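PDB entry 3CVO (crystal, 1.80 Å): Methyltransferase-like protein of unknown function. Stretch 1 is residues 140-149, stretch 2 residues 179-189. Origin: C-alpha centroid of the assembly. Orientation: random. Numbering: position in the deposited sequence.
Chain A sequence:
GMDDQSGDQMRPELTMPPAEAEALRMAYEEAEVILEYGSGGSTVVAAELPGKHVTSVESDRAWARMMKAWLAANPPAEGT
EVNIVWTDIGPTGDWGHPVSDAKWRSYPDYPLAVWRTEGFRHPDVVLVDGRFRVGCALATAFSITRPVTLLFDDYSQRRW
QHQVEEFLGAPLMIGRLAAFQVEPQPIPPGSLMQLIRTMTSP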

# COMPACT_ATOMS: atom_id res chain seq x y z
N THR A 140 -12.23 0.82 -3.78
CA THR A 140 -13.66 0.71 -3.54
C THR A 140 -13.93 -0.66 -2.98
O THR A 140 -14.57 -0.81 -1.95
CB THR A 140 -14.46 0.94 -4.84
OG1 THR A 140 -14.19 2.27 -5.30
CG2 THR A 140 -15.97 0.73 -4.64
N ALA A 141 -13.38 -1.69 -3.64
CA ALA A 141 -13.67 -3.09 -3.26
C ALA A 141 -13.26 -3.33 -1.83
O ALA A 141 -13.95 -3.99 -1.07
CB ALA A 141 -12.95 -4.10 -4.18
N PHE A 142 -12.12 -2.77 -1.47
CA PHE A 142 -11.59 -3.08 -0.14
C PHE A 142 -12.16 -2.17 0.95
O PHE A 142 -12.09 -2.50 2.11
CB PHE A 142 -10.07 -2.98 -0.12
CG PHE A 142 -9.40 -3.97 -1.01
CD1 PHE A 142 -9.77 -5.28 -1.00
CD2 PHE A 142 -8.36 -3.57 -1.81
CE1 PHE A 142 -9.16 -6.18 -1.81
CE2 PHE A 142 -7.71 -4.47 -2.59
CZ PHE A 142 -8.14 -5.79 -2.60
N SER A 143 -12.79 -1.07 0.55
CA SER A 143 -13.21 -0.01 1.52
C SER A 143 -14.71 -0.01 1.86
O SER A 143 -15.16 0.49 2.90
CB SER A 143 -12.81 1.37 1.03
OG SER A 143 -11.40 1.54 0.93
N ILE A 144 -15.48 -0.53 0.94
CA ILE A 144 -16.95 -0.58 1.07
C ILE A 144 -17.30 -1.54 2.19
O ILE A 144 -16.53 -2.45 2.50
CB ILE A 144 -17.68 -0.98 -0.23
CG1 ILE A 144 -17.23 -2.35 -0.79
CG2 ILE A 144 -17.58 0.14 -1.35
CD1 ILE A 144 -18.06 -2.88 -1.95
N THR A 145 -18.45 -1.30 2.81
CA THR A 145 -19.03 -2.16 3.85
C THR A 145 -20.36 -2.77 3.49
O THR A 145 -20.86 -3.62 4.21
CB THR A 145 -19.11 -1.45 5.22
OG1 THR A 145 -19.85 -0.22 5.09
CG2 THR A 145 -17.67 -1.14 5.73
N ARG A 146 -20.89 -2.37 2.35
CA ARG A 146 -22.05 -3.01 1.70
C ARG A 146 -21.87 -2.94 0.15
O ARG A 146 -21.03 -2.18 -0.34
CB ARG A 146 -23.33 -2.32 2.16
CG ARG A 146 -23.43 -0.86 1.77
CD ARG A 146 -24.80 -0.30 2.22
NE ARG A 146 -24.87 1.16 2.02
CZ ARG A 146 -25.10 1.75 0.86
NH1 ARG A 146 -25.30 1.05 -0.25
NH2 ARG A 146 -25.13 3.05 0.80
N PRO A 147 -22.61 -3.76 -0.60
CA PRO A 147 -22.42 -3.82 -2.05
C PRO A 147 -22.69 -2.50 -2.73
O PRO A 147 -23.55 -1.72 -2.30
CB PRO A 147 -23.43 -4.86 -2.51
CG PRO A 147 -23.60 -5.72 -1.34
CD PRO A 147 -23.53 -4.81 -0.15
N VAL A 148 -21.91 -2.26 -3.77
CA VAL A 148 -22.10 -1.13 -4.69
C VAL A 148 -22.04 -1.54 -6.16
O VAL A 148 -21.57 -2.64 -6.53
CB VAL A 148 -21.10 0.01 -4.43
CG1 VAL A 148 -21.13 0.43 -2.97
CG2 VAL A 148 -19.69 -0.36 -4.86
N THR A 149 -22.58 -0.66 -6.99
CA THR A 149 -22.30 -0.68 -8.42
C THR A 149 -21.10 0.18 -8.69
O THR A 149 -20.99 1.30 -8.21
CB THR A 149 -23.48 -0.15 -9.26
OG1 THR A 149 -24.60 -1.00 -9.04
CG2 THR A 149 -23.15 -0.11 -10.76
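Stretch 2 (179-189) AFQVEPQPIPP

Stretch 2 runs antiparallel to stretch 1, first as an edge-to-edge strand partner and then as an extended chain laid over the end of a helix. Strand 179-182 meets strand 148-149; through Gln-185 the register runs backward along stretch 1, after which the chain stays around Phe-142. Ala-179 adds little. At Phe-180 the backbone does the work: its O receives a CA-H...O contact from Thr-149 CA at 3.3 Å, while the end of the side chain leads away. Gln-181 faces Thr-149 in a non-hydrogen-bonded pair, CA to CA 4.9 Å, and their side chains share one face of the sheet, with a weak hydrogen bond, 3.3 Å, between Thr-149 OG1 and Gln-181 OE1.

Val-182 serves both strand and helix. It forms the hydrogen-bonded pair with Val-148, Val-182 N to Val-148 O at 2.7 Å and Val-148 N to Val-182 O at 2.9 Å. The same Val-182 O lies 3.0 Å from Pro-147 CA. On the other face of the sheet its CG1 packs 3.7 Å from Ile-144 CD1 and 3.9 Å from Ala-141 CB, so one valine joins strand pairing to helix packing.

Beyond it the chain stays extended but leaves the strand. The CA-to-CB bond of Glu-183 points away; Pro-184 lies against the segment after the helix, its CB 3.5 Å from Ile-144 O and its CG 4.0 Å from Ile-144 CG1. Gln-185 N donates to the helix carbonyl Ala-141 O at 3.2 Å, so main chain anchors a segment outside any strand, and Gln-185 O lies 3.4 Å from Phe-142 CD1, at the ring edge. A water donates to both Gln-185 O and Phe-142 O, 2.6 Å from each. Pro-186 O sits 3.5 Å from Phe-142 CE1, whereas Ile-187 covers one face of the Phe-142 ring, CG1 3.9 Å from the ring centroid. Pro-188 CD reaches Phe-142 CE1 at 4.2 Å, and Pro-189 is out of reach.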

# COMPACT_ATOMS: atom_id res chain seq x y z
N ALA A 179 -19.71 -2.41 -15.98
CA ALA A 179 -20.54 -2.33 -14.79
C ALA A 179 -20.31 -3.56 -13.92
O ALA A 179 -20.49 -4.72 -14.33
CB ALA A 179 -22.02 -2.23 -15.18
N PHE A 180 -19.84 -3.29 -12.70
CA PHE A 180 -19.55 -4.30 -11.69
C PHE A 180 -20.49 -4.23 -10.50
O PHE A 180 -20.87 -3.15 -10.05
CB PHE A 180 -18.14 -4.11 -11.13
CG PHE A 180 -17.03 -4.28 -12.12
CD1 PHE A 180 -16.53 -3.17 -12.83
CD2 PHE A 180 -16.45 -5.52 -12.31
CE1 PHE A 180 -15.46 -3.34 -13.71
CE2 PHE A 180 -15.39 -5.69 -13.16
CZ PHE A 180 -14.89 -4.61 -13.86
N GLN A 181 -20.89 -5.40 -10.02
CA GLN A 181 -21.59 -5.50 -8.78
C GLN A 181 -20.55 -5.91 -7.71
O GLN A 181 -20.14 -7.05 -7.64
CB GLN A 181 -22.70 -6.55 -8.86
CG GLN A 181 -23.74 -6.32 -7.78
CD GLN A 181 -24.32 -4.90 -7.83
OE1 GLN A 181 -24.51 -4.33 -8.92
NE2 GLN A 181 -24.58 -4.32 -6.65
N VAL A 182 -20.14 -4.95 -6.90
CA VAL A 182 -19.01 -5.11 -5.98
C VAL A 182 -19.46 -5.39 -4.56
O VAL A 182 -20.33 -4.70 -4.01
CB VAL A 182 -18.08 -3.85 -6.01
CG1 VAL A 182 -16.75 -4.12 -5.23
CG2 VAL A 182 -17.77 -3.47 -7.42
N GLU A 183 -18.86 -6.41 -3.97
CA GLU A 183 -19.18 -6.80 -2.62
C GLU A 183 -17.96 -6.58 -1.76
O GLU A 183 -16.82 -6.64 -2.25
CB GLU A 183 -19.51 -8.27 -2.58
CG GLU A 183 -20.47 -8.73 -3.63
CD GLU A 183 -21.78 -9.13 -3.06
OE1 GLU A 183 -21.85 -9.31 -1.83
OE2 GLU A 183 -22.75 -9.28 -3.84
N PRO A 184 -18.17 -6.35 -0.46
CA PRO A 184 -16.95 -6.01 0.31
C PRO A 184 -15.94 -7.16 0.34
O PRO A 184 -16.35 -8.30 0.51
CB PRO A 184 -17.50 -5.70 1.70
CG PRO A 184 -18.91 -5.21 1.41
CD PRO A 184 -19.40 -6.12 0.31
N GLN A 185 -14.66 -6.82 0.13
CA GLN A 185 -13.53 -7.78 0.05
C GLN A 185 -12.47 -7.51 1.14
O GLN A 185 -12.06 -6.37 1.31
CB GLN A 185 -12.80 -7.63 -1.29
CG GLN A 185 -13.67 -7.89 -2.50
CD GLN A 185 -14.04 -9.33 -2.55
OE1 GLN A 185 -13.20 -10.17 -2.23
NE2 GLN A 185 -15.29 -9.64 -2.91
N PRO A 186 -12.01 -8.56 1.83
CA PRO A 186 -10.83 -8.41 2.70
C PRO A 186 -9.59 -8.22 1.83
O PRO A 186 -9.58 -8.63 0.68
CB PRO A 186 -10.75 -9.75 3.44
CG PRO A 186 -11.81 -10.59 2.92
CD PRO A 186 -12.65 -9.88 1.97
N ILE A 187 -8.57 -7.58 2.38
CA ILE A 187 -7.33 -7.39 1.62
C ILE A 187 -6.41 -8.60 1.84
O ILE A 187 -5.96 -8.82 2.96
CB ILE A 187 -6.59 -6.10 2.11
CG1 ILE A 187 -7.43 -4.84 1.87
CG2 ILE A 187 -5.26 -5.91 1.39
CD1 ILE A 187 -6.95 -3.64 2.70
N PRO A 188 -6.09 -9.39 0.79
CA PRO A 188 -5.12 -10.49 0.98
C PRO A 188 -3.69 -9.98 1.24
O PRO A 188 -3.20 -9.16 0.49
CB PRO A 188 -5.20 -11.25 -0.36
CG PRO A 188 -6.44 -10.73 -1.06
CD PRO A 188 -6.57 -9.31 -0.60
N PRO A 189 -3.03 -10.42 2.29
CA PRO A 189 -1.73 -9.81 2.59
C PRO A 189 -0.69 -10.01 1.49
O PRO A 189 0.21 -9.17 1.30
CB PRO A 189 -1.29 -10.53 3.87
CG PRO A 189 -2.49 -11.12 4.43
CD PRO A 189 -3.49 -11.33 3.37
O HOH W 1 -11.18 -4.74 3.17